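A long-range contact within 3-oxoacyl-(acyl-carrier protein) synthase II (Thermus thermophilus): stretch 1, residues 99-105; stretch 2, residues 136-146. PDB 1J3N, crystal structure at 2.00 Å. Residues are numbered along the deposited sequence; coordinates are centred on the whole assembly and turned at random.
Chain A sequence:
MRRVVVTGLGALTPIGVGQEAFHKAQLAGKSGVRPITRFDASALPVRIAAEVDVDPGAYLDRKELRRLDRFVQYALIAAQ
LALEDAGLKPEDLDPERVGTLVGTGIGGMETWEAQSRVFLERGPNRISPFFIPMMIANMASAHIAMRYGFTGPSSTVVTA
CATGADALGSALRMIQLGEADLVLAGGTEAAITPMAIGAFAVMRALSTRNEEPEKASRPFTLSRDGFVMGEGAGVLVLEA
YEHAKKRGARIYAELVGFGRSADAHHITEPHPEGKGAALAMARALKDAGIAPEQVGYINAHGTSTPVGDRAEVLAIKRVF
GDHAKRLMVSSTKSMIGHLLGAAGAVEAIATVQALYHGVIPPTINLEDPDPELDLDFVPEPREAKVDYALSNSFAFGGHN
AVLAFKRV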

# COMPACT_ATOMS: atom_id res chain seq x y z
N GLY A 99 -0.86 -15.26 6.10
CA GLY A 99 -0.63 -13.84 5.91
C GLY A 99 -1.93 -13.11 5.61
O GLY A 99 -2.96 -13.73 5.34
N THR A 100 -1.86 -11.79 5.67
CA THR A 100 -3.02 -10.94 5.41
C THR A 100 -2.58 -9.79 4.51
O THR A 100 -1.51 -9.20 4.70
N LEU A 101 -3.40 -9.48 3.51
CA LEU A 101 -3.09 -8.41 2.58
C LEU A 101 -4.37 -7.87 1.93
O LEU A 101 -4.70 -8.22 0.79
N VAL A 102 -5.08 -7.04 2.66
CA VAL A 102 -6.32 -6.45 2.16
C VAL A 102 -6.04 -4.97 1.97
O VAL A 102 -5.76 -4.25 2.93
N GLY A 103 -6.08 -4.52 0.72
CA GLY A 103 -5.81 -3.12 0.45
C GLY A 103 -7.07 -2.28 0.41
O GLY A 103 -8.19 -2.80 0.53
N THR A 104 -6.89 -0.98 0.24
CA THR A 104 -8.00 -0.04 0.15
C THR A 104 -7.47 1.15 -0.64
O THR A 104 -6.27 1.36 -0.71
N GLY A 105 -8.36 1.93 -1.25
CA GLY A 105 -7.89 3.08 -2.00
C GLY A 105 -7.87 4.37 -1.20
O GLY A 105 -6.95 5.18 -1.34
N ILE A 136 -6.33 4.92 9.01
CA ILE A 136 -5.23 4.46 8.14
C ILE A 136 -5.47 3.14 7.41
O ILE A 136 -6.04 2.20 7.95
N ALA A 137 -5.01 3.10 6.16
CA ALA A 137 -5.19 1.96 5.26
C ALA A 137 -4.80 0.57 5.74
O ALA A 137 -5.48 -0.40 5.42
N ASN A 138 -3.71 0.47 6.49
CA ASN A 138 -3.23 -0.81 6.97
C ASN A 138 -4.07 -1.45 8.07
O ASN A 138 -3.76 -2.55 8.53
N MET A 139 -5.14 -0.78 8.49
CA MET A 139 -5.95 -1.34 9.56
C MET A 139 -6.91 -2.47 9.16
O MET A 139 -7.44 -3.16 10.02
N ALA A 140 -7.13 -2.65 7.86
CA ALA A 140 -7.98 -3.74 7.42
C ALA A 140 -7.16 -5.03 7.59
O ALA A 140 -7.63 -6.01 8.16
N SER A 141 -5.93 -5.02 7.09
CA SER A 141 -5.05 -6.17 7.23
C SER A 141 -4.78 -6.44 8.71
O SER A 141 -4.93 -7.57 9.18
N ALA A 142 -4.40 -5.39 9.43
CA ALA A 142 -4.10 -5.49 10.85
C ALA A 142 -5.25 -6.08 11.67
O ALA A 142 -5.03 -6.95 12.52
N HIS A 143 -6.46 -5.61 11.44
CA HIS A 143 -7.60 -6.12 12.19
C HIS A 143 -7.89 -7.57 11.89
O HIS A 143 -8.32 -8.31 12.77
N ILE A 144 -7.66 -7.99 10.65
CA ILE A 144 -7.91 -9.38 10.29
C ILE A 144 -6.87 -10.26 10.97
O ILE A 144 -7.19 -11.33 11.50
N ALA A 145 -5.61 -9.82 10.95
CA ALA A 145 -4.52 -10.56 11.59
C ALA A 145 -4.75 -10.68 13.09
O ALA A 145 -4.49 -11.74 13.69
N MET A 146 -5.23 -9.60 13.70
CA MET A 146 -5.48 -9.59 15.14
C MET A 146 -6.65 -10.48 15.54
O MET A 146 -6.58 -11.20 16.54

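The strand of stretch 1 runs roughly antiparallel to the helix of stretch 2, at 147°, and their axes approach to 7.0 Å. Alternate residues Thr100, Val102 and Thr104 point CA-to-CB toward stretch 2, while Leu101 points away and Gly99 and Gly103 have no side chain to place. Thr100, in the p rotamer, sets its CG2 methyl 3.7 Å from CG2 of Ile144, and its OG1 lies 3.9 Å from CB of Ala145; threonine suits the place because one branched side chain offers both a methyl to Ile144 and a hydroxyl that is hydrogen-bonded elsewhere in the structure. Leu101 contributes mainly backbone, its CA passing 3.6 Å from OG of Ser141.

Val102 lies where the backbones run close, its CA 5.2 Å from CA of Ser141. With chi1 t, its CG2 meets CD1 of Ile144 (m, t) at 3.5 Å and its CG1 lies 4.2 Å from CB of Ala140, a methyl that offers it a small apolar surface. The strand and helix are also tied by polar groups: Val102 N donates to Ser141 OG (2.9 Å, 164°), a short m side chain well suited to this narrow gap. Water 1 extends the link, donating to Val102 O and Ala137 O, each 2.6 Å from its oxygen, and accepting from Ser141 N at 3.0 Å.

Finally, Thr104, chi1 t, rests its CG2 3.5 Å from CB of Ala137, methyl against methyl, while its OG1 is hydrogen-bonded to a residue just outside the stretches.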

# COMPACT_ATOMS: atom_id res chain seq x y z
CB THR A 100 -3.59 -10.38 6.74
OG1 THR A 100 -2.56 -9.75 7.48
CG2 THR A 100 -4.18 -11.48 7.59
CB LEU A 101 -2.13 -8.91 1.49
CG LEU A 101 -0.99 -7.95 1.10
CD1 LEU A 101 -0.17 -8.56 -0.04
CD2 LEU A 101 -1.55 -6.61 0.67
CB VAL A 102 -7.47 -6.65 3.14
CG1 VAL A 102 -8.76 -6.07 2.57
CG2 VAL A 102 -7.66 -8.14 3.41
CB THR A 104 -8.46 0.42 1.55
OG1 THR A 104 -9.57 1.30 1.43
CG2 THR A 104 -7.32 1.12 2.28
CB ILE A 136 -3.88 4.43 8.91
CG1 ILE A 136 -3.95 3.49 10.11
CG2 ILE A 136 -3.54 5.84 9.40
CD1 ILE A 136 -2.62 3.40 10.86
CB ALA A 137 -4.48 2.24 3.92
CB ASN A 138 -1.79 -0.66 7.46
CG ASN A 138 -1.67 0.33 8.61
OD1 ASN A 138 -1.47 -0.06 9.77
ND2 ASN A 138 -1.81 1.61 8.30
CB MET A 139 -6.72 -0.24 10.29
CG MET A 139 -5.81 0.71 11.04
SD MET A 139 -4.59 -0.13 12.06
CE MET A 139 -5.59 -0.67 13.42
CB ALA A 140 -8.38 -3.55 5.97
CB SER A 141 -3.73 -5.92 6.51
OG SER A 141 -3.89 -6.02 5.10
CB ALA A 142 -3.74 -4.12 11.41
CB HIS A 143 -8.83 -5.25 11.96
CG HIS A 143 -8.94 -4.12 12.92
ND1 HIS A 143 -9.18 -4.32 14.27
CD2 HIS A 143 -8.78 -2.78 12.76
CE1 HIS A 143 -9.16 -3.16 14.89
NE2 HIS A 143 -8.92 -2.21 14.00
CB ILE A 144 -7.86 -9.57 8.76
CG1 ILE A 144 -9.11 -8.93 8.12
CG2 ILE A 144 -7.79 -11.05 8.42
CD1 ILE A 144 -8.97 -8.66 6.61
CB ALA A 145 -3.19 -9.87 11.32
CB MET A 146 -5.74 -8.16 15.61
CG MET A 146 -4.53 -7.25 15.50
SD MET A 146 -4.80 -5.63 16.22
CE MET A 146 -5.63 -4.78 14.90
O HOH W 1 -5.13 -2.91 5.09